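Local coordinates for tail spike protein gp49 (Pseudomonas phage LKA1, PDB 4RU4) that probably cleaves the O-specific polysaccharide of Pseudomonas as a lyase, helping the phage to breach the host cell envelope during entry, at residues 421-426 against 481-486; 548-553 against 575-580; 146-151 against 181-186; 286-289 against 294-297. All coordinates share one frame; numbering follows the deposited sequence.

The four contacts follow one another along the chain; none nests in or crosses another. Interaction 3 comes first and closes a loop of 29 residues inside the first Ig-like domain, which is inserted near the start of the beta-helix. Interaction 4 is the most local: it spans a corner of the pectin lyase-like parallel beta-helix, with four residues between its segments. Interaction 1 lies further along the same beta-helix, its centre about 29 Å from that of interaction 4, and spans 54 residues. Interaction 2 joins facing sheets of the C-terminal Ig-like domain. Interactions 3 and 4 also meet across the trimer: Arg184 of one subunit makes a cation-pi contact with Tyr289 of another.

Interaction 1: residues 421-426 against 481-486; sequences NFLIQG and PEYLIV
Asn421 and Tyr483 lie on segments that run the same way but do not pair, with their CA atoms 9.1 Å apart and those of Leu423 and Ile485 9.6 Å apart. The gap is bridged by the end of one side chain. Tyr483 has chi1 57°, which sets CG between its backbone N and carbonyl carbon and sends the phenol across to the other strand. Its OH lies 3.6 Å from Leu423 CD2 and from both CB and OD1 of Asn421. No hydrogen bond forms between the two oxygens. The planes of the Asn421 amide and the Tyr483 ring are only 17° from parallel, although the side chains cross at about a right angle. The amide has its own partners. ND2 bonds to Thr381 OG1, and OD1 accepts from Asn453 ND2. OD1 also accepts from a water at 3.1 Å, and the same water donates a weak bond to Glu482 OE1. All three touching residues are buried. Strand 452-463 pairs in parallel with both 420-425 and 484-487 in this stretch of the beta-helix. Strand 380-385 flanks 420-425 on its other edge, and Tyr483 also packs on Gly491 of a second subunit.

Interaction 2: residues 548-553 against 575-580; sequences VTKTDR and LGLFTD
Val548 and Lys550 face Leu575 and Leu577 across the interior of an Ig-like domain, where two beta sheets pack face to face. Strand 545-551 pairs with 590-600, and strand 572-578 lies between 529-535 and 562-568. No hydrogen bond joins the two segments. The CA atoms of Val548 and Leu575 are 7.5 Å apart, so the contact is made by side chains.

Val548 uses its CG2 methyl, the branch beside its backbone N. This methyl meets Leu575 CD2 at 4.0 Å. Leu575 does not start out aimed at Val548. With chi1 -57° its CG sits beside the backbone N, and from there the branch ending in CD2 comes up to the valine.

The second pair works differently. Lys550 is stretched out along its whole length, so its methylene chain is the packing surface. Leu577 has its CG opposite the backbone N, chi1 -178°, and CD1 is the branch that meets the lysine. Lys550 CD lies 3.9 Å from Leu577 CD1, and the two side chains cross at a slant. The ammonium end runs on past the leucine. NZ donates to Val560 O, Ser554 O and Asn591 OD1, so three oxygens hold the charged end within a buried region. Leu577 also touches Val530 and Asn591.

Just past the strand end, Asp552 makes a salt bridge to Arg518. The same carboxylate oxygen, OD2, accepts from Thr551 OG1 at 2.8 Å, met on the anti side and 27° out of the carboxylate plane.

Interaction 3: residues 146-151 against 181-186; sequences DVFIIY and VTIRSA
Phe148 reaches Val181 and Ile183 from strand 147-151 through the far end of its ring. Its CB already points toward segment 181-186. From there chi1 of 64° places CG between the backbone N and the carbonyl carbon. Past CD2, CE2 meets both partners: Val181 CG1 at 4.2 Å and Ile183 CG2 at the same distance. The tip, CZ, comes nearer to Ile183 CG2, at 4.0 Å. Both methyls approach the ring at a slant. The two aliphatic partners are placed differently. Val181 runs past the phenylalanine in the opposite direction, while Ile183 crosses it at about a right angle.

The contact lies within the Ig-like domain that branches off near the start of the beta-helix. Strand 168-177 pairs antiparallel with both 147-151 and 180-183, so the ring adds a side-chain link between two strands that share a partner. Phe148 also packs on Leu121, Cys171, Val173 and Ile198, and Val181 on Phe136 and Pro140.

Every atom that meets across the two segments is carbon. The join therefore has no directional bond, and its strength probably comes from dispersion and from keeping apolar surface out of water.

Interaction 4: residues 286-289 against 294-297; sequences CKVY and AIAT. With EDO (1,2-ethanediol), chain T.
A valine methyl lies close against a backbone oxygen here: Val288 CG1 is 3.2 Å from Ala294 O. The same methyl is 3.8 Å from Ala294 CB, so it touches both the carbonyl group and the side chain of Ala294. Val288 has chi1 -173°, which puts CG1 anti to its backbone N and turns CG2 toward the next residue along the other segment. CG2 meets Ile295 CG1 at 4.4 Å, a looser approach. There is no hydrogen bond between the segments.

The chain turns a corner at Ala294 and Ile295. Strand 287-290 belongs to one face of the parallel beta-helix, the fold of the pectate lyase family, and strand 296-298 to another. Val288, Ala294 and Ile295 are buried and all rest on Leu318 of the next coil, while Val288 also touches Ile273 in strand 271-276.

Lys287 and Tyr289 lie toward a subunit interface. A 1,2-ethanediol, probably from the crystallisation liquor, is bound there. Lys287 NZ donates to both its oxygens, at 2.9 Å to O1 and 3.0 Å to O2. A bend at the end of the lysine, chi4 -75°, folds NZ back over the diol, and Tyr289 CB touches C2 at 3.6 Å. Lys287 also forms a salt bridge with Glu172 OE1 of a neighbouring subunit, and the diol is hydrogen-bonded to OE2 of that same Glu172.

Interaction 1: residues 421-426 against 481-486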
loop_
_atom_site.group_PDB
_atom_site.type_symbol
_atom_site.label_atom_id
_atom_site.label_comp_id
_atom_site.label_asym_id
_atom_site.label_seq_id
_atom_site.Cartn_x
_atom_site.Cartn_y
_atom_site.Cartn_z
ATOM N N ASN B 421 15.443 -15.034 5.551
ATOM C CA ASN B 421 15.842 -13.741 4.988
ATOM C C ASN B 421 15.105 -12.644 5.757
ATOM O O ASN B 421 13.883 -12.620 5.771
ATOM C CB ASN B 421 15.438 -13.670 3.515
ATOM C CG ASN B 421 15.913 -14.851 2.741
ATOM O OD1 ASN B 421 17.088 -15.193 2.787
ATOM N ND2 ASN B 421 15.008 -15.500 2.034
ATOM N N PHE B 422 15.836 -11.771 6.435
ATOM C CA PHE B 422 15.200 -10.668 7.137
ATOM C C PHE B 422 15.463 -9.400 6.358
ATOM O O PHE B 422 16.629 -9.004 6.171
ATOM C CB PHE B 422 15.751 -10.572 8.572
ATOM C CG PHE B 422 15.370 -11.746 9.413
ATOM C CD1 PHE B 422 14.088 -11.828 9.942
ATOM C CD2 PHE B 422 16.242 -12.811 9.606
ATOM C CE1 PHE B 422 13.702 -12.925 10.674
ATOM C CE2 PHE B 422 15.855 -13.894 10.378
ATOM C CZ PHE B 422 14.581 -13.950 10.891
ATOM N N LEU B 423 14.384 -8.779 5.885
ATOM C CA LEU B 423 14.494 -7.646 4.957
ATOM C C LEU B 423 13.879 -6.404 5.544
ATOM O O LEU B 423 12.697 -6.425 5.910
ATOM C CB LEU B 423 13.736 -7.943 3.648
ATOM C CG LEU B 423 13.992 -9.323 3.028
ATOM C CD1 LEU B 423 13.148 -9.551 1.785
ATOM C CD2 LEU B 423 15.481 -9.551 2.737
ATOM N N ILE B 424 14.639 -5.312 5.567
ATOM C CA ILE B 424 14.103 -4.029 5.993
ATOM C C ILE B 424 14.323 -3.114 4.813
ATOM O O ILE B 424 15.470 -2.848 4.421
ATOM C CB ILE B 424 14.797 -3.462 7.254
ATOM C CG1 ILE B 424 14.494 -4.304 8.496
ATOM C CG2 ILE B 424 14.333 -2.020 7.515
ATOM C CD1 ILE B 424 15.341 -5.570 8.594
ATOM N N GLN B 425 13.228 -2.678 4.201
ATOM C CA GLN B 425 13.326 -1.921 2.957
ATOM C C GLN B 425 12.628 -0.575 3.065
ATOM O O GLN B 425 11.398 -0.483 3.159
ATOM C CB GLN B 425 12.767 -2.697 1.765
ATOM C CG GLN B 425 13.430 -4.070 1.515
ATOM C CD GLN B 425 12.902 -4.723 0.236
ATOM O OE1 GLN B 425 11.939 -4.235 -0.350
ATOM N NE2 GLN B 425 13.521 -5.818 -0.194
ATOM N N GLY B 426 13.427 0.474 3.014
ATOM C CA GLY B 426 12.889 1.817 2.963
ATOM C C GLY B 426 12.186 2.196 4.256
ATOM O O GLY B 426 12.468 1.652 5.339
ATOM N N PRO B 481 25.586 -17.523 5.859
ATOM C CA PRO B 481 24.609 -16.697 5.130
ATOM C C PRO B 481 25.005 -16.522 3.669
ATOM O O PRO B 481 26.193 -16.553 3.368
ATOM C CB PRO B 481 24.691 -15.337 5.845
ATOM C CG PRO B 481 25.248 -15.667 7.238
ATOM C CD PRO B 481 26.262 -16.777 6.935
ATOM N N GLU B 482 24.026 -16.386 2.783
ATOM C CA GLU B 482 24.292 -15.940 1.410
ATOM C C GLU B 482 24.596 -14.451 1.335
ATOM O O GLU B 482 25.283 -14.006 0.420
ATOM C CB GLU B 482 23.120 -16.264 0.478
ATOM C CG GLU B 482 22.924 -17.751 0.229
ATOM C CD GLU B 482 21.640 -18.064 -0.553
ATOM O OE1 GLU B 482 20.776 -17.164 -0.739
ATOM O OE2 GLU B 482 21.496 -19.229 -0.984
ATOM N N TYR B 483 24.077 -13.653 2.259
ATOM C CA TYR B 483 24.381 -12.219 2.197
ATOM C C TYR B 483 24.139 -11.519 3.511
ATOM O O TYR B 483 23.294 -11.927 4.320
ATOM C CB TYR B 483 23.556 -11.492 1.111
ATOM C CG TYR B 483 22.037 -11.616 1.243
ATOM C CD1 TYR B 483 21.301 -10.696 1.997
ATOM C CD2 TYR B 483 21.345 -12.638 0.591
ATOM C CE1 TYR B 483 19.912 -10.794 2.094
ATOM C CE2 TYR B 483 19.969 -12.756 0.690
ATOM C CZ TYR B 483 19.258 -11.820 1.432
ATOM O OH TYR B 483 17.896 -11.923 1.513
ATOM N N LEU B 484 24.888 -10.444 3.685
ATOM C CA LEU B 484 24.751 -9.578 4.837
ATOM C C LEU B 484 24.946 -8.152 4.301
ATOM O O LEU B 484 26.054 -7.746 3.966
ATOM C CB LEU B 484 25.815 -9.980 5.858
ATOM C CG LEU B 484 26.088 -9.176 7.110
ATOM C CD1 LEU B 484 24.790 -8.625 7.622
ATOM C CD2 LEU B 484 26.720 -10.152 8.138
ATOM N N ILE B 485 23.853 -7.405 4.201
ATOM C CA ILE B 485 23.854 -6.155 3.429
ATOM C C ILE B 485 23.324 -5.011 4.285
ATOM O O ILE B 485 22.250 -5.125 4.884
ATOM C CB ILE B 485 22.978 -6.316 2.155
ATOM C CG1 ILE B 485 23.685 -7.249 1.179
ATOM C CG2 ILE B 485 22.686 -4.946 1.493
ATOM C CD1 ILE B 485 22.782 -7.772 0.032
ATOM N N VAL B 486 24.114 -3.945 4.384
ATOM C CA VAL B 486 23.684 -2.660 4.950
ATOM C C VAL B 486 23.924 -1.580 3.894
ATOM O O VAL B 486 25.032 -1.425 3.436
ATOM C CB VAL B 486 24.492 -2.313 6.238
ATOM C CG1 VAL B 486 24.106 -0.933 6.769
ATOM C CG2 VAL B 486 24.242 -3.357 7.305
HETATM O O HOH W 1 17.730 -15.914 -0.189
#

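Interaction 2: residues 548-553 against 575-580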
loop_
_atom_site.group_PDB
_atom_site.type_symbol
_atom_site.label_atom_id
_atom_site.label_comp_id
_atom_site.label_asym_id
_atom_site.label_seq_id
_atom_site.Cartn_x
_atom_site.Cartn_y
_atom_site.Cartn_z
ATOM N N VAL B 548 42.940 5.038 -2.620
ATOM C CA VAL B 548 43.494 6.362 -2.422
ATOM C C VAL B 548 44.083 6.859 -3.748
ATOM O O VAL B 548 44.826 6.136 -4.412
ATOM C CB VAL B 548 44.609 6.373 -1.335
ATOM C CG1 VAL B 548 44.994 7.823 -0.982
ATOM C CG2 VAL B 548 44.183 5.612 -0.070
ATOM N N THR B 549 43.760 8.092 -4.112
ATOM C CA THR B 549 44.312 8.719 -5.303
ATOM C C THR B 549 44.753 10.142 -4.981
ATOM O O THR B 549 44.079 10.846 -4.226
ATOM C CB THR B 549 43.259 8.727 -6.451
ATOM O OG1 THR B 549 42.975 7.375 -6.845
ATOM C CG2 THR B 549 43.742 9.528 -7.663
ATOM N N LYS B 550 45.892 10.564 -5.534
ATOM C CA LYS B 550 46.354 11.947 -5.382
ATOM C C LYS B 550 45.729 12.830 -6.458
ATOM O O LYS B 550 45.733 12.469 -7.652
ATOM C CB LYS B 550 47.886 12.023 -5.507
ATOM C CG LYS B 550 48.417 13.425 -5.886
ATOM C CD LYS B 550 49.939 13.460 -5.826
ATOM C CE LYS B 550 50.530 14.538 -6.698
ATOM N NZ LYS B 550 51.886 14.910 -6.227
ATOM N N THR B 551 45.178 13.970 -6.036
ATOM C CA THR B 551 44.693 14.982 -6.966
ATOM C C THR B 551 45.207 16.417 -6.694
ATOM O O THR B 551 45.792 16.727 -5.633
ATOM C CB THR B 551 43.146 15.035 -7.028
ATOM O OG1 THR B 551 42.639 15.622 -5.827
ATOM C CG2 THR B 551 42.542 13.632 -7.251
ATOM N N ASP B 552 45.020 17.274 -7.691
ATOM C CA ASP B 552 45.239 18.715 -7.562
ATOM C C ASP B 552 46.682 19.151 -7.315
ATOM O O ASP B 552 46.961 20.232 -6.769
ATOM C CB ASP B 552 44.239 19.312 -6.568
ATOM C CG ASP B 552 42.813 19.173 -7.069
ATOM O OD1 ASP B 552 42.443 19.955 -7.968
ATOM O OD2 ASP B 552 42.093 18.246 -6.627
ATOM N N ARG B 553 47.596 18.310 -7.777
ATOM C CA ARG B 553 49.009 18.636 -7.826
ATOM C C ARG B 553 49.607 17.591 -8.772
ATOM O O ARG B 553 49.112 16.456 -8.847
ATOM C CB ARG B 553 49.646 18.510 -6.431
ATOM C CG ARG B 553 51.151 18.875 -6.401
ATOM C CD ARG B 553 51.353 20.361 -6.670
ATOM N NE ARG B 553 50.700 21.157 -5.632
ATOM C CZ ARG B 553 50.706 22.485 -5.566
ATOM N NH1 ARG B 553 51.352 23.206 -6.477
ATOM N NH2 ARG B 553 50.072 23.090 -4.575
ATOM N N LEU B 575 46.547 7.480 5.559
ATOM C CA LEU B 575 46.750 7.796 4.160
ATOM C C LEU B 575 48.211 8.183 4.002
ATOM O O LEU B 575 48.805 8.761 4.920
ATOM C CB LEU B 575 45.861 8.971 3.766
ATOM C CG LEU B 575 44.361 8.809 4.002
ATOM C CD1 LEU B 575 43.621 10.039 3.422
ATOM C CD2 LEU B 575 43.846 7.514 3.381
ATOM N N GLY B 576 48.796 7.870 2.854
ATOM C CA GLY B 576 50.189 8.200 2.632
ATOM C C GLY B 576 50.515 8.581 1.207
ATOM O O GLY B 576 49.900 8.074 0.276
ATOM N N LEU B 577 51.494 9.467 1.038
ATOM C CA LEU B 577 52.025 9.784 -0.283
ATOM C C LEU B 577 53.544 9.589 -0.211
ATOM O O LEU B 577 54.204 10.281 0.565
ATOM C CB LEU B 577 51.698 11.236 -0.655
ATOM C CG LEU B 577 52.163 11.684 -2.051
ATOM C CD1 LEU B 577 51.350 10.972 -3.126
ATOM C CD2 LEU B 577 52.082 13.215 -2.218
ATOM N N PHE B 578 54.079 8.637 -0.984
ATOM C CA PHE B 578 55.475 8.171 -0.827
ATOM C C PHE B 578 56.143 8.212 -2.197
ATOM O O PHE B 578 55.587 7.695 -3.164
ATOM C CB PHE B 578 55.520 6.703 -0.357
ATOM C CG PHE B 578 55.196 6.487 1.099
ATOM C CD1 PHE B 578 53.903 6.631 1.573
ATOM C CD2 PHE B 578 56.201 6.086 1.987
ATOM C CE1 PHE B 578 53.594 6.399 2.917
ATOM C CE2 PHE B 578 55.911 5.863 3.323
ATOM C CZ PHE B 578 54.599 6.027 3.797
ATOM N N THR B 579 57.332 8.797 -2.313
ATOM C CA THR B 579 57.999 8.765 -3.620
ATOM C C THR B 579 58.309 7.289 -3.879
ATOM O O THR B 579 58.596 6.542 -2.920
ATOM C CB THR B 579 59.287 9.613 -3.652
ATOM O OG1 THR B 579 60.285 9.041 -2.785
ATOM C CG2 THR B 579 58.989 11.061 -3.222
ATOM N N ASP B 580 58.212 6.829 -5.127
ATOM C CA ASP B 580 58.328 5.373 -5.323
ATOM C C ASP B 580 59.727 4.878 -4.915
ATOM O O ASP B 580 59.866 3.798 -4.323
ATOM C CB ASP B 580 58.016 4.959 -6.763
ATOM C CG ASP B 580 57.806 3.450 -6.910
ATOM O OD1 ASP B 580 57.167 2.808 -6.018
ATOM O OD2 ASP B 580 58.285 2.898 -7.924
#

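Interaction 3: residues 146-151 against 181-186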
loop_
_atom_site.group_PDB
_atom_site.type_symbol
_atom_site.label_atom_id
_atom_site.label_comp_id
_atom_site.label_asym_id
_atom_site.label_seq_id
_atom_site.Cartn_x
_atom_site.Cartn_y
_atom_site.Cartn_z
ATOM N N ASP B 146 -16.139 -26.353 -4.391
ATOM C CA ASP B 146 -16.149 -26.941 -3.051
ATOM C C ASP B 146 -14.807 -26.684 -2.362
ATOM O O ASP B 146 -13.804 -26.431 -3.020
ATOM C CB ASP B 146 -16.430 -28.456 -3.079
ATOM C CG ASP B 146 -17.915 -28.801 -3.259
ATOM O OD1 ASP B 146 -18.785 -27.907 -3.223
ATOM O OD2 ASP B 146 -18.212 -30.001 -3.412
ATOM N N VAL B 147 -14.798 -26.761 -1.034
ATOM C CA VAL B 147 -13.579 -26.522 -0.241
ATOM C C VAL B 147 -13.269 -27.713 0.636
ATOM O O VAL B 147 -14.163 -28.281 1.275
ATOM C CB VAL B 147 -13.717 -25.242 0.621
ATOM C CG1 VAL B 147 -12.522 -25.055 1.575
ATOM C CG2 VAL B 147 -13.887 -24.034 -0.303
ATOM N N PHE B 148 -12.010 -28.128 0.632
ATOM C CA PHE B 148 -11.592 -29.195 1.527
ATOM C C PHE B 148 -10.286 -28.858 2.212
ATOM O O PHE B 148 -9.542 -27.984 1.751
ATOM C CB PHE B 148 -11.541 -30.560 0.815
ATOM C CG PHE B 148 -10.509 -30.663 -0.307
ATOM C CD1 PHE B 148 -9.215 -31.074 -0.037
ATOM C CD2 PHE B 148 -10.873 -30.430 -1.635
ATOM C CE1 PHE B 148 -8.289 -31.217 -1.042
ATOM C CE2 PHE B 148 -9.947 -30.553 -2.656
ATOM C CZ PHE B 148 -8.648 -30.958 -2.360
ATOM N N ILE B 149 -10.039 -29.549 3.319
ATOM C CA ILE B 149 -8.825 -29.395 4.096
ATOM C C ILE B 149 -8.020 -30.688 4.044
ATOM O O ILE B 149 -8.538 -31.778 4.332
ATOM C CB ILE B 149 -9.152 -29.143 5.582
ATOM C CG1 ILE B 149 -9.854 -27.801 5.760
ATOM C CG2 ILE B 149 -7.848 -29.174 6.427
ATOM C CD1 ILE B 149 -10.504 -27.631 7.147
ATOM N N ILE B 150 -6.760 -30.571 3.642
ATOM C CA ILE B 150 -5.805 -31.651 3.845
ATOM C C ILE B 150 -5.232 -31.450 5.239
ATOM O O ILE B 150 -4.785 -30.344 5.561
ATOM C CB ILE B 150 -4.677 -31.538 2.815
ATOM C CG1 ILE B 150 -5.265 -31.612 1.391
ATOM C CG2 ILE B 150 -3.570 -32.587 3.086
ATOM C CD1 ILE B 150 -4.247 -31.352 0.270
ATOM N N TYR B 151 -5.247 -32.495 6.074
ATOM C CA TYR B 151 -4.803 -32.365 7.466
ATOM C C TYR B 151 -3.849 -33.471 7.866
ATOM O O TYR B 151 -4.130 -34.647 7.645
ATOM C CB TYR B 151 -6.015 -32.401 8.395
ATOM C CG TYR B 151 -5.700 -32.491 9.874
ATOM C CD1 TYR B 151 -5.007 -31.465 10.519
ATOM C CD2 TYR B 151 -6.147 -33.574 10.635
ATOM C CE1 TYR B 151 -4.717 -31.535 11.870
ATOM C CE2 TYR B 151 -5.879 -33.648 12.005
ATOM C CZ TYR B 151 -5.171 -32.628 12.611
ATOM O OH TYR B 151 -4.895 -32.682 13.948
ATOM N N VAL B 181 -9.017 -34.802 -8.667
ATOM C CA VAL B 181 -9.551 -33.484 -8.356
ATOM C C VAL B 181 -8.484 -32.397 -8.590
ATOM O O VAL B 181 -7.399 -32.401 -7.987
ATOM C CB VAL B 181 -10.057 -33.453 -6.906
ATOM C CG1 VAL B 181 -10.484 -32.038 -6.499
ATOM C CG2 VAL B 181 -11.198 -34.456 -6.736
ATOM N N THR B 182 -8.772 -31.472 -9.490
ATOM C CA THR B 182 -7.841 -30.382 -9.713
ATOM C C THR B 182 -8.279 -29.204 -8.838
ATOM O O THR B 182 -9.447 -29.088 -8.479
ATOM C CB THR B 182 -7.738 -29.965 -11.214
ATOM O OG1 THR B 182 -9.043 -29.681 -11.750
ATOM C CG2 THR B 182 -7.068 -31.085 -12.059
ATOM N N ILE B 183 -7.343 -28.332 -8.489
ATOM C CA ILE B 183 -7.653 -27.281 -7.521
ATOM C C ILE B 183 -7.269 -25.925 -8.083
ATOM O O ILE B 183 -6.503 -25.839 -9.069
ATOM C CB ILE B 183 -6.944 -27.537 -6.175
ATOM C CG1 ILE B 183 -5.411 -27.524 -6.354
ATOM C CG2 ILE B 183 -7.449 -28.858 -5.564
ATOM C CD1 ILE B 183 -4.623 -27.985 -5.130
ATOM N N ARG B 184 -7.808 -24.871 -7.478
ATOM C CA ARG B 184 -7.691 -23.539 -8.052
ATOM C C ARG B 184 -6.389 -22.762 -7.752
ATOM O O ARG B 184 -6.081 -21.809 -8.458
ATOM C CB ARG B 184 -8.931 -22.704 -7.696
ATOM C CG ARG B 184 -10.208 -23.260 -8.321
ATOM C CD ARG B 184 -11.465 -22.501 -7.892
ATOM N NE ARG B 184 -12.549 -22.866 -8.813
ATOM C CZ ARG B 184 -13.822 -22.546 -8.616
ATOM N NH1 ARG B 184 -14.153 -21.868 -7.540
ATOM N NH2 ARG B 184 -14.757 -22.887 -9.489
ATOM N N SER B 185 -5.639 -23.148 -6.721
ATOM C CA SER B 185 -4.315 -22.554 -6.510
ATOM C C SER B 185 -3.311 -23.608 -6.054
ATOM O O SER B 185 -3.686 -24.618 -5.479
ATOM C CB SER B 185 -4.352 -21.358 -5.536
ATOM O OG SER B 185 -5.100 -21.664 -4.362
ATOM N N ALA B 186 -2.035 -23.363 -6.313
ATOM C CA ALA B 186 -0.980 -24.357 -6.026
ATOM C C ALA B 186 -0.833 -24.645 -4.523
ATOM O O ALA B 186 -0.931 -23.748 -3.688
ATOM C CB ALA B 186 0.336 -23.875 -6.611
#

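Interaction 4: residues 286-289 against 294-297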
loop_
_atom_site.group_PDB
_atom_site.type_symbol
_atom_site.label_atom_id
_atom_site.label_comp_id
_atom_site.label_asym_id
_atom_site.label_seq_id
_atom_site.Cartn_x
_atom_site.Cartn_y
_atom_site.Cartn_z
ATOM N N CYS B 286 -10.952 -2.100 10.397
ATOM C CA CYS B 286 -11.414 -2.308 11.768
ATOM C C CYS B 286 -10.610 -1.501 12.779
ATOM O O CYS B 286 -9.390 -1.319 12.605
ATOM C CB CYS B 286 -11.309 -3.786 12.150
ATOM S SG CYS B 286 -12.458 -4.863 11.241
ATOM N N LYS B 287 -11.287 -1.049 13.841
ATOM C CA LYS B 287 -10.613 -0.421 14.989
ATOM C C LYS B 287 -10.650 -1.428 16.119
ATOM O O LYS B 287 -11.733 -1.911 16.490
ATOM C CB LYS B 287 -11.311 0.899 15.395
ATOM C CG LYS B 287 -10.669 1.615 16.609
ATOM C CD LYS B 287 -11.150 3.090 16.732
ATOM C CE LYS B 287 -10.627 3.733 18.048
ATOM N NZ LYS B 287 -11.414 3.216 19.212
ATOM N N VAL B 288 -9.475 -1.811 16.631
ATOM C CA VAL B 288 -9.405 -2.937 17.539
ATOM C C VAL B 288 -8.519 -2.634 18.758
ATOM O O VAL B 288 -7.424 -2.039 18.629
ATOM C CB VAL B 288 -8.882 -4.207 16.808
ATOM C CG1 VAL B 288 -8.979 -5.428 17.716
ATOM C CG2 VAL B 288 -9.638 -4.448 15.480
ATOM N N TYR B 289 -9.008 -3.009 19.936
ATOM C CA TYR B 289 -8.206 -3.021 21.164
ATOM C C TYR B 289 -8.310 -4.393 21.809
ATOM O O TYR B 289 -9.392 -4.961 21.854
ATOM C CB TYR B 289 -8.690 -1.982 22.204
ATOM C CG TYR B 289 -7.990 -2.187 23.523
ATOM C CD1 TYR B 289 -6.695 -1.698 23.740
ATOM C CD2 TYR B 289 -8.585 -2.951 24.536
ATOM C CE1 TYR B 289 -6.044 -1.916 24.938
ATOM C CE2 TYR B 289 -7.932 -3.191 25.728
ATOM C CZ TYR B 289 -6.658 -2.684 25.920
ATOM O OH TYR B 289 -6.031 -2.927 27.128
ATOM N N ALA B 294 -4.299 -7.304 19.660
ATOM C CA ALA B 294 -5.509 -6.760 19.040
ATOM C C ALA B 294 -6.000 -7.703 17.946
ATOM O O ALA B 294 -7.178 -8.026 17.866
ATOM C CB ALA B 294 -5.236 -5.356 18.458
ATOM N N ILE B 295 -5.098 -8.083 17.056
ATOM C CA ILE B 295 -5.393 -9.116 16.077
ATOM C C ILE B 295 -4.310 -10.171 16.234
ATOM O O ILE B 295 -3.131 -9.845 16.499
ATOM C CB ILE B 295 -5.441 -8.559 14.632
ATOM C CG1 ILE B 295 -6.554 -7.501 14.506
ATOM C CG2 ILE B 295 -5.611 -9.692 13.607
ATOM C CD1 ILE B 295 -6.735 -6.960 13.054
ATOM N N ALA B 296 -4.704 -11.437 16.101
ATOM C CA ALA B 296 -3.763 -12.535 16.236
ATOM C C ALA B 296 -4.111 -13.614 15.238
ATOM O O ALA B 296 -5.203 -13.608 14.666
ATOM C CB ALA B 296 -3.817 -13.100 17.635
ATOM N N THR B 297 -3.178 -14.536 15.016
ATOM C CA THR B 297 -3.491 -15.757 14.308
ATOM C C THR B 297 -2.900 -16.907 15.123
ATOM O O THR B 297 -1.941 -16.711 15.883
ATOM C CB THR B 297 -2.909 -15.751 12.849
ATOM O OG1 THR B 297 -1.473 -15.763 12.899
ATOM C CG2 THR B 297 -3.373 -14.502 12.082
HETATM C C1 EDO T . -12.319 -0.391 19.360
HETATM O O1 EDO T . -13.030 0.852 19.232
HETATM C C2 EDO T . -11.420 -0.321 20.583
HETATM O O2 EDO T . -10.421 0.703 20.472
#